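PDB 3FAW: reticulocyte binding protein from Streptococcus agalactiae COH1, which probably hydrolyses the alpha-1,6 branch linkages of pullulan and related alpha-glucans at the streptococcal cell surface, as a calcium-binding pullulanase. Local coordinates for residues Asn480-Gln492 and Ala502-Phe516. Residues are numbered along the deposited sequence; the frame is centred on the assembly and turned at random. Where two conformers were deposited one is given.
Sequences NMIMIGEGWRTFQ and ADQDWMKSTDTVGVF. With CA (calcium ion), chain E.
Met483 and Gly514 join neighbouring parallel strands of the TIM barrel, 482-485 and 513-516, the fifth and sixth in its order, and show how such a barrel can be close-packed along the strands and through the first loop residues, yet open to solvent where Arg489 meets Asp505. Gly514 N donates to Met483 O at 3.1 Å, and Gly514 O accepts from Gly485 N; a weak bond from Phe516 N to Gly485 O continues the pairing. Ile484 CA also lies 3.1 Å from Gly514 O in a CA-H...O contact. Beside them CG2 of Val513 packs on CB of Met483, whose extended chain goes on to Phe454 and Phe456 of strand 453-456. On the other face the CD1 end of Ile484 meets the Phe516 ring obliquely at CZ, 4.0 Å away, while Tyr569 stacks edge-to-face on that ring.

Beyond the strands, Gly487 O takes Gln504 N in its carbonyl plane, on a lone pair. Gln504 extends its chain beyond CG (chi2 174°), carrying NE2 obliquely past Trp488 CZ3, 3.7 Å away, and NE2 bonds to both Phe516 O and Asp518. The segment 502-516 also gives Met507 O, Thr510 O and Asp511 OD1 to a calcium ion completed by Asp561, Asp565 and water.

The solvent side holds a salt bridge between exposed residues. Arg489, extended from CG to NE, grips Asp505 side-on: NE meets OD2 at 3.1 Å and NH2 meets OD1 at 3.2 Å, both oxygens near the guanidinium plane but approached from above the carboxylate plane.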
ATOM      1  N   ASN A 480      11.267  10.570  12.798  1.00 13.83           N
ATOM      2  CA  ASN A 480      11.397   9.108  12.775  1.00 13.28           C
ATOM      3  C   ASN A 480      10.575   8.420  11.671  1.00 12.57           C
ATOM      4  O   ASN A 480      10.503   7.188  11.619  1.00 13.56           O
ATOM      5  CB  ASN A 480      11.012   8.527  14.142  1.00 13.94           C
ATOM      6  CG  ASN A 480      12.009   8.884  15.240  1.00 17.56           C
ATOM      7  OD1 ASN A 480      11.632   9.055  16.401  1.00 21.00           O
ATOM      8  ND2 ASN A 480      13.281   8.990  14.881  1.00 15.63           N
ATOM      9  N   MET A 481       9.973   9.213  10.789  1.00 12.31           N
ATOM     10  CA  MET A 481       9.145   8.702   9.689  1.00 11.55           C
ATOM     11  C   MET A 481       9.866   7.633   8.869  1.00 12.79           C
ATOM     12  O   MET A 481      11.045   7.779   8.529  1.00 12.15           O
ATOM     13  CB  MET A 481       8.740   9.871   8.782  1.00 11.26           C
ATOM     14  CG  MET A 481       8.023   9.508   7.484  1.00 11.74           C
ATOM     15  SD  MET A 481       6.386   8.802   7.723  1.00 13.39           S
ATOM     16  CE  MET A 481       5.646   9.963   8.872  1.00 16.13           C
ATOM     17  N   ILE A 482       9.159   6.549   8.560  1.00 13.57           N
ATOM     18  CA  ILE A 482       9.651   5.580   7.581  1.00 13.51           C
ATOM     19  C   ILE A 482       8.601   5.332   6.511  1.00 11.56           C
ATOM     20  O   ILE A 482       7.404   5.377   6.780  1.00 11.08           O
ATOM     21  CB  ILE A 482      10.113   4.249   8.229  1.00 12.84           C
ATOM     22  CG1 ILE A 482       8.957   3.517   8.918  1.00 14.83           C
ATOM     23  CG2 ILE A 482      11.246   4.513   9.219  1.00 15.03           C
ATOM     24  CD1 ILE A 482       9.330   2.098   9.354  1.00 16.60           C
ATOM     25  N   MET A 483       9.051   5.083   5.290  1.00 11.62           N
ATOM     26  CA  MET A 483       8.128   4.770   4.199  1.00 11.42           C
ATOM     27  C   MET A 483       8.608   3.565   3.413  1.00 10.82           C
ATOM     28  O   MET A 483       9.814   3.359   3.236  1.00 10.17           O
ATOM     29  CB  MET A 483       7.958   5.977   3.268  1.00 12.18           C
ATOM     30  CG  MET A 483       7.081   7.081   3.842  1.00 11.32           C
ATOM     31  SD  MET A 483       6.969   8.530   2.772  1.00 14.39           S
ATOM     32  CE  MET A 483       5.715   9.481   3.634  1.00 14.12           C
ATOM     33  N   ILE A 484       7.652   2.768   2.952  1.00 10.34           N
ATOM     34  CA  ILE A 484       7.927   1.639   2.076  1.00 11.35           C
ATOM     35  C   ILE A 484       6.852   1.571   0.985  1.00 11.60           C
ATOM     36  O   ILE A 484       5.838   2.263   1.059  1.00 11.54           O
ATOM     37  CB  ILE A 484       7.984   0.306   2.862  1.00 11.43           C
ATOM     38  CG1 ILE A 484       6.603  -0.057   3.417  1.00 12.87           C
ATOM     39  CG2 ILE A 484       8.988   0.399   4.008  1.00 10.94           C
ATOM     40  CD1 ILE A 484       6.553  -1.395   4.113  1.00 12.76           C
ATOM     41  N   GLY A 485       7.074   0.743  -0.028  1.00 11.93           N
ATOM     42  CA  GLY A 485       6.061   0.551  -1.063  1.00 12.03           C
ATOM     43  C   GLY A 485       6.383  -0.533  -2.061  1.00 12.18           C
ATOM     44  O   GLY A 485       7.521  -0.981  -2.165  1.00 11.11           O
ATOM     45  N   GLU A 486       5.361  -0.955  -2.801  1.00 13.45           N
ATOM     46  CA  GLU A 486       5.552  -1.863  -3.921  1.00 14.60           C
ATOM     47  C   GLU A 486       6.219  -1.117  -5.068  1.00 14.68           C
ATOM     48  O   GLU A 486       5.577  -0.316  -5.745  1.00 15.85           O
ATOM     49  CB  GLU A 486       4.220  -2.419  -4.403  1.00 16.12           C
ATOM     50  CG  GLU A 486       3.526  -3.338  -3.427  1.00 14.77           C
ATOM     51  CD  GLU A 486       2.199  -3.821  -3.966  1.00 15.84           C
ATOM     52  OE1 GLU A 486       1.385  -2.969  -4.408  1.00 12.65           O
ATOM     53  OE2 GLU A 486       1.975  -5.051  -3.952  1.00 12.94           O
ATOM     54  N   GLY A 487       7.501  -1.393  -5.288  1.00 13.58           N
ATOM     55  CA  GLY A 487       8.254  -0.765  -6.364  1.00 13.13           C
ATOM     56  C   GLY A 487       8.273  -1.565  -7.653  1.00 12.15           C
ATOM     57  O   GLY A 487       9.305  -1.632  -8.321  1.00 12.75           O
ATOM     58  N   TRP A 488       7.141  -2.166  -8.018  1.00 12.26           N
ATOM     59  CA  TRP A 488       7.064  -2.936  -9.260  1.00 12.54           C
ATOM     60  C   TRP A 488       7.178  -1.972 -10.440  1.00 11.78           C
ATOM     61  O   TRP A 488       6.725  -0.834 -10.362  1.00 10.98           O
ATOM     62  CB  TRP A 488       5.764  -3.750  -9.370  1.00 12.77           C
ATOM     63  CG  TRP A 488       5.344  -4.493  -8.123  1.00 12.91           C
ATOM     64  CD1 TRP A 488       4.080  -4.568  -7.613  1.00 12.50           C
ATOM     65  CD2 TRP A 488       6.179  -5.250  -7.230  1.00 13.38           C
ATOM     66  NE1 TRP A 488       4.069  -5.325  -6.473  1.00 13.22           N
ATOM     67  CE2 TRP A 488       5.342  -5.756  -6.210  1.00 12.08           C
ATOM     68  CE3 TRP A 488       7.546  -5.554  -7.195  1.00 12.12           C
ATOM     69  CZ2 TRP A 488       5.826  -6.552  -5.166  1.00 12.02           C
ATOM     70  CZ3 TRP A 488       8.028  -6.342  -6.152  1.00 13.38           C
ATOM     71  CH2 TRP A 488       7.168  -6.829  -5.151  1.00 13.48           C
ATOM     72  N   ARG A 489       7.794  -2.430 -11.526  1.00 13.00           N
ATOM     73  CA  ARG A 489       7.964  -1.605 -12.726  1.00 12.39           C
ATOM     74  C   ARG A 489       6.668  -1.546 -13.527  1.00 12.52           C
ATOM     75  O   ARG A 489       6.476  -2.292 -14.492  1.00 13.59           O
ATOM     76  CB  ARG A 489       9.111  -2.142 -13.581  1.00 12.90           C
ATOM     77  CG  ARG A 489      10.448  -2.087 -12.874  1.00 12.35           C
ATOM     78  CD  ARG A 489      11.536  -2.812 -13.639  1.00 14.27           C
ATOM     79  NE  ARG A 489      12.765  -2.869 -12.850  1.00 14.32           N
ATOM     80  CZ  ARG A 489      13.047  -3.790 -11.930  1.00 16.88           C
ATOM     81  NH1 ARG A 489      12.206  -4.787 -11.662  1.00 21.30           N
ATOM     82  NH2 ARG A 489      14.196  -3.723 -11.273  1.00 16.91           N
ATOM     83  N   THR A 490       5.783  -0.644 -13.115  1.00 12.68           N
ATOM     84  CA  THR A 490       4.430  -0.552 -13.671  1.00 12.71           C
ATOM     85  C   THR A 490       4.089   0.819 -14.290  1.00 13.37           C
ATOM     86  O   THR A 490       2.971   1.014 -14.766  1.00 14.74           O
ATOM     87  CB  THR A 490       3.391  -0.858 -12.569  1.00 12.50           C
ATOM     88  OG1 THR A 490       3.545   0.076 -11.497  1.00 12.94           O
ATOM     89  CG2 THR A 490       3.578  -2.268 -12.021  1.00 10.37           C
ATOM     90  N   PHE A 491       5.037   1.757 -14.302  1.00 13.46           N
ATOM     91  CA  PHE A 491       4.731   3.158 -14.643  1.00 14.22           C
ATOM     92  C   PHE A 491       4.054   3.325 -16.007  1.00 13.66           C
ATOM     93  O   PHE A 491       4.475   2.729 -17.001  1.00 13.81           O
ATOM     94  CB  PHE A 491       5.996   4.023 -14.600  1.00 13.99           C
ATOM     95  CG  PHE A 491       5.731   5.496 -14.802  1.00 13.58           C
ATOM     96  CD1 PHE A 491       5.293   6.285 -13.746  1.00 11.22           C
ATOM     97  CD2 PHE A 491       5.916   6.089 -16.047  1.00 13.80           C
ATOM     98  CE1 PHE A 491       5.041   7.642 -13.925  1.00 11.47           C
ATOM     99  CE2 PHE A 491       5.668   7.445 -16.236  1.00 12.60           C
ATOM    100  CZ  PHE A 491       5.233   8.223 -15.169  1.00 14.36           C
ATOM    101  N   GLN A 492       3.006   4.146 -16.041  1.00 13.38           N
ATOM    102  CA  GLN A 492       2.364   4.536 -17.298  1.00 13.72           C
ATOM    103  C   GLN A 492       2.529   6.028 -17.547  1.00 12.99           C
ATOM    104  O   GLN A 492       3.057   6.430 -18.581  1.00 15.23           O
ATOM    105  CB  GLN A 492       0.882   4.144 -17.292  1.00 14.28           C
ATOM    106  CG  GLN A 492       0.653   2.639 -17.230  1.00 14.58           C
ATOM    107  CD  GLN A 492       1.315   1.902 -18.381  1.00 18.89           C
ATOM    108  OE1 GLN A 492       2.117   0.991 -18.172  1.00 25.94           O
ATOM    109  NE2 GLN A 492       0.993   2.305 -19.603  1.00 15.70           N
ATOM    110  N   ALA A 502       8.903   5.929  -9.230  1.00 11.06           N
ATOM    111  CA  ALA A 502       9.248   5.551  -7.862  1.00 11.53           C
ATOM    112  C   ALA A 502       9.164   4.029  -7.682  1.00 11.88           C
ATOM    113  O   ALA A 502       8.310   3.514  -6.953  1.00 11.37           O
ATOM    114  CB  ALA A 502       8.315   6.257  -6.886  1.00 10.94           C
ATOM    115  N   ASP A 503      10.063   3.318  -8.355  1.00 12.87           N
ATOM    116  CA  ASP A 503      10.051   1.857  -8.369  1.00 11.68           C
ATOM    117  C   ASP A 503      11.399   1.315  -7.876  1.00 12.22           C
ATOM    118  O   ASP A 503      12.157   2.039  -7.230  1.00 13.40           O
ATOM    119  CB  ASP A 503       9.673   1.354  -9.776  1.00 10.77           C
ATOM    120  CG  ASP A 503      10.702   1.711 -10.841  1.00 12.20           C
ATOM    121  OD1 ASP A 503      11.861   2.036 -10.502  1.00 10.26           O
ATOM    122  OD2 ASP A 503      10.342   1.652 -12.036  1.00 11.02           O
ATOM    123  N   GLN A 504      11.694   0.052  -8.169  1.00 13.10           N
ATOM    124  CA  GLN A 504      12.911  -0.608  -7.670  1.00 13.69           C
ATOM    125  C   GLN A 504      14.216  -0.017  -8.208  1.00 12.43           C
ATOM    126  O   GLN A 504      15.242  -0.059  -7.528  1.00 12.82           O
ATOM    127  CB  GLN A 504      12.856  -2.118  -7.964  1.00 14.54           C
ATOM    128  CG  GLN A 504      12.052  -2.920  -6.943  1.00 13.39           C
ATOM    129  CD  GLN A 504      11.884  -4.381  -7.331  1.00 15.66           C
ATOM    130  OE1 GLN A 504      12.000  -4.750  -8.501  1.00 17.15           O
ATOM    131  NE2 GLN A 504      11.600  -5.223  -6.342  1.00 21.20           N
ATOM    132  N   ASP A 505      14.175   0.540  -9.418  1.00 13.25           N
ATOM    133  CA  ASP A 505      15.354   1.186 -10.018  1.00 12.85           C
ATOM    134  C   ASP A 505      15.653   2.569  -9.436  1.00 12.31           C
ATOM    135  O   ASP A 505      16.734   3.111  -9.644  1.00 12.81           O
ATOM    136  CB  ASP A 505      15.189   1.280 -11.535  1.00 13.20           C
ATOM    137  CG  ASP A 505      15.093  -0.083 -12.188  1.00 15.24           C
ATOM    138  OD1 ASP A 505      15.784  -1.013 -11.716  1.00 16.90           O
ATOM    139  OD2 ASP A 505      14.331  -0.226 -13.164  1.00 17.14           O
ATOM    140  N   TRP A 506      14.689   3.127  -8.708  1.00 12.32           N
ATOM    141  CA  TRP A 506      14.857   4.382  -7.967  1.00 12.37           C
ATOM    142  C   TRP A 506      15.755   4.219  -6.734  1.00 11.24           C
ATOM    143  O   TRP A 506      16.315   5.197  -6.236  1.00 10.69           O
ATOM    144  CB  TRP A 506      13.471   4.898  -7.555  1.00 12.06           C
ATOM    145  CG  TRP A 506      13.433   6.164  -6.755  1.00 13.73           C
ATOM    146  CD1 TRP A 506      14.233   7.264  -6.895  1.00 15.68           C
ATOM    147  CD2 TRP A 506      12.499   6.479  -5.717  1.00 16.60           C
ATOM    148  NE1 TRP A 506      13.874   8.229  -5.985  1.00 14.45           N
ATOM    149  CE2 TRP A 506      12.807   7.774  -5.255  1.00 16.12           C
ATOM    150  CE3 TRP A 506      11.442   5.782  -5.120  1.00 15.75           C
ATOM    151  CZ2 TRP A 506      12.095   8.387  -4.224  1.00 16.67           C
ATOM    152  CZ3 TRP A 506      10.735   6.395  -4.101  1.00 15.05           C
ATOM    153  CH2 TRP A 506      11.065   7.683  -3.664  1.00 13.33           C
ATOM    154  N   MET A 507      15.903   2.985  -6.254  1.00 10.80           N
ATOM    155  CA  MET A 507      16.642   2.720  -5.016  1.00 10.85           C
ATOM    156  C   MET A 507      18.126   3.094  -5.096  1.00 11.97           C
ATOM    157  O   MET A 507      18.715   3.469  -4.089  1.00  9.62           O
ATOM    158  CB  MET A 507      16.487   1.251  -4.589  1.00 11.09           C
ATOM    159  CG  MET A 507      15.069   0.839  -4.180  1.00 11.92           C
ATOM    160  SD  MET A 507      14.338   1.796  -2.827  1.00 10.94           S
ATOM    161  CE  MET A 507      13.569   3.111  -3.775  1.00 11.00           C
ATOM    162  N   LYS A 508      18.721   3.026  -6.287  1.00 13.19           N
ATOM    163  CA  LYS A 508      20.125   3.424  -6.462  1.00 14.14           C
ATOM    164  C   LYS A 508      20.374   4.944  -6.429  1.00 14.39           C
ATOM    165  O   LYS A 508      21.534   5.357  -6.410  1.00 14.33           O
ATOM    166  CB  LYS A 508      20.699   2.845  -7.764  1.00 14.69           C
ATOM    167  CG  LYS A 508      20.187   3.502  -9.038  1.00 14.25           C
ATOM    168  CD  LYS A 508      20.670   2.763 -10.276  1.00 16.34           C
ATOM    169  CE  LYS A 508      20.063   3.348 -11.546  1.00 20.42           C
ATOM    170  NZ  LYS A 508      20.389   4.795 -11.725  1.00 25.75           N
ATOM    171  N   SER A 509      19.308   5.755  -6.425  1.00 14.32           N
ATOM    172  CA  SER A 509      19.415   7.220  -6.455  0.50 15.15           C
ATOM    173  C   SER A 509      18.683   7.899  -5.291  1.00 14.81           C
ATOM    174  O   SER A 509      18.456   9.112  -5.318  1.00 15.21           O
ATOM    175  CB  SER A 509      18.851   7.756  -7.776  0.50 15.32           C
ATOM    176  OG  SER A 509      19.486   7.161  -8.892  0.50 19.44           O
ATOM    177  N   THR A 510      18.303   7.123  -4.275  1.00 14.24           N
ATOM    178  CA  THR A 510      17.625   7.667  -3.097  1.00 14.01           C
ATOM    179  C   THR A 510      17.830   6.746  -1.897  1.00 14.32           C
ATOM    180  O   THR A 510      17.956   5.533  -2.062  1.00 15.08           O
ATOM    181  CB  THR A 510      16.098   7.863  -3.344  1.00 14.41           C
ATOM    182  OG1 THR A 510      15.496   8.538  -2.227  1.00 13.07           O
ATOM    183  CG2 THR A 510      15.413   6.528  -3.548  1.00 11.03           C
ATOM    184  N   ASP A 511      17.890   7.330  -0.702  1.00 15.22           N
ATOM    185  CA  ASP A 511      17.845   6.570   0.550  1.00 16.75           C
ATOM    186  C   ASP A 511      16.684   7.090   1.407  1.00 16.73           C
ATOM    187  O   ASP A 511      16.880   7.522   2.546  1.00 17.67           O
ATOM    188  CB  ASP A 511      19.165   6.683   1.333  1.00 17.89           C
ATOM    189  CG  ASP A 511      20.321   5.912   0.694  1.00 19.15           C
ATOM    190  OD1 ASP A 511      20.101   5.069  -0.205  1.00 20.53           O
ATOM    191  OD2 ASP A 511      21.474   6.146   1.117  1.00 19.18           O
ATOM    192  N   THR A 512      15.478   7.048   0.845  1.00 16.31           N
ATOM    193  CA  THR A 512      14.274   7.538   1.520  1.00 15.85           C
ATOM    194  C   THR A 512      13.267   6.404   1.731  1.00 16.30           C
ATOM    195  O   THR A 512      13.074   5.937   2.853  1.00 17.89           O
ATOM    196  CB  THR A 512      13.619   8.683   0.719  1.00 16.02           C
ATOM    197  OG1 THR A 512      13.321   8.243  -0.613  1.00 12.37           O
ATOM    198  CG2 THR A 512      14.550   9.890   0.651  1.00 16.25           C
ATOM    199  N   VAL A 513      12.648   5.949   0.646  1.00 15.97           N
ATOM    200  CA  VAL A 513      11.614   4.919   0.712  1.00 15.79           C
ATOM    201  C   VAL A 513      12.193   3.560   0.311  1.00 15.94           C
ATOM    202  O   VAL A 513      12.918   3.466  -0.681  1.00 16.26           O
ATOM    203  CB  VAL A 513      10.433   5.272  -0.216  1.00 16.77           C
ATOM    204  CG1 VAL A 513       9.360   4.208  -0.146  1.00 14.72           C
ATOM    205  CG2 VAL A 513       9.861   6.642   0.147  1.00 15.15           C
ATOM    206  N   GLY A 514      11.878   2.523   1.091  1.00 14.68           N
ATOM    207  CA  GLY A 514      12.301   1.144   0.793  1.00 14.32           C
ATOM    208  C   GLY A 514      11.259   0.375  -0.007  1.00 13.10           C
ATOM    209  O   GLY A 514      10.069   0.660   0.083  1.00 13.59           O
ATOM    210  N   VAL A 515      11.700  -0.600  -0.799  1.00 12.12           N
ATOM    211  CA  VAL A 515      10.781  -1.385  -1.630  1.00 10.74           C
ATOM    212  C   VAL A 515      10.830  -2.876  -1.302  1.00 11.71           C
ATOM    213  O   VAL A 515      11.865  -3.405  -0.885  1.00 10.36           O
ATOM    214  CB  VAL A 515      11.062  -1.206  -3.141  1.00 11.36           C
ATOM    215  CG1 VAL A 515      10.879   0.257  -3.552  1.00  7.47           C
ATOM    216  CG2 VAL A 515      12.453  -1.721  -3.496  1.00  7.42           C
ATOM    217  N   PHE A 516       9.699  -3.545  -1.512  1.00 12.20           N
ATOM    218  CA  PHE A 516       9.597  -4.988  -1.302  1.00 12.71           C
ATOM    219  C   PHE A 516      10.548  -5.751  -2.213  1.00 11.92           C
ATOM    220  O   PHE A 516      10.661  -5.444  -3.397  1.00 13.38           O
ATOM    221  CB  PHE A 516       8.157  -5.467  -1.518  1.00 12.27           C
ATOM    222  CG  PHE A 516       7.245  -5.137  -0.377  1.00 12.90           C
ATOM    223  CD1 PHE A 516       7.142  -5.993   0.711  1.00 11.45           C
ATOM    224  CD2 PHE A 516       6.517  -3.953  -0.370  1.00 14.34           C
ATOM    225  CE1 PHE A 516       6.310  -5.688   1.778  1.00 11.26           C
ATOM    226  CE2 PHE A 516       5.687  -3.636   0.695  1.00 12.45           C
ATOM    227  CZ  PHE A 516       5.585  -4.505   1.771  1.00 15.02           C
TER
HETATM  228 CA    CA E   4      19.516   3.759  -2.044  1.00 14.31          CA
HETATM  229  O   HOH W   1      12.091   5.198   5.096  1.00  7.13           O
HETATM  230  O   HOH W   2       8.849  -3.745  -4.692  1.00  7.54           O
HETATM  231  O   HOH W   3       7.519   1.850 -12.691  1.00  7.84           O
HETATM  232  O   HOH W   4      20.709   5.623  -2.990  1.00 17.07           O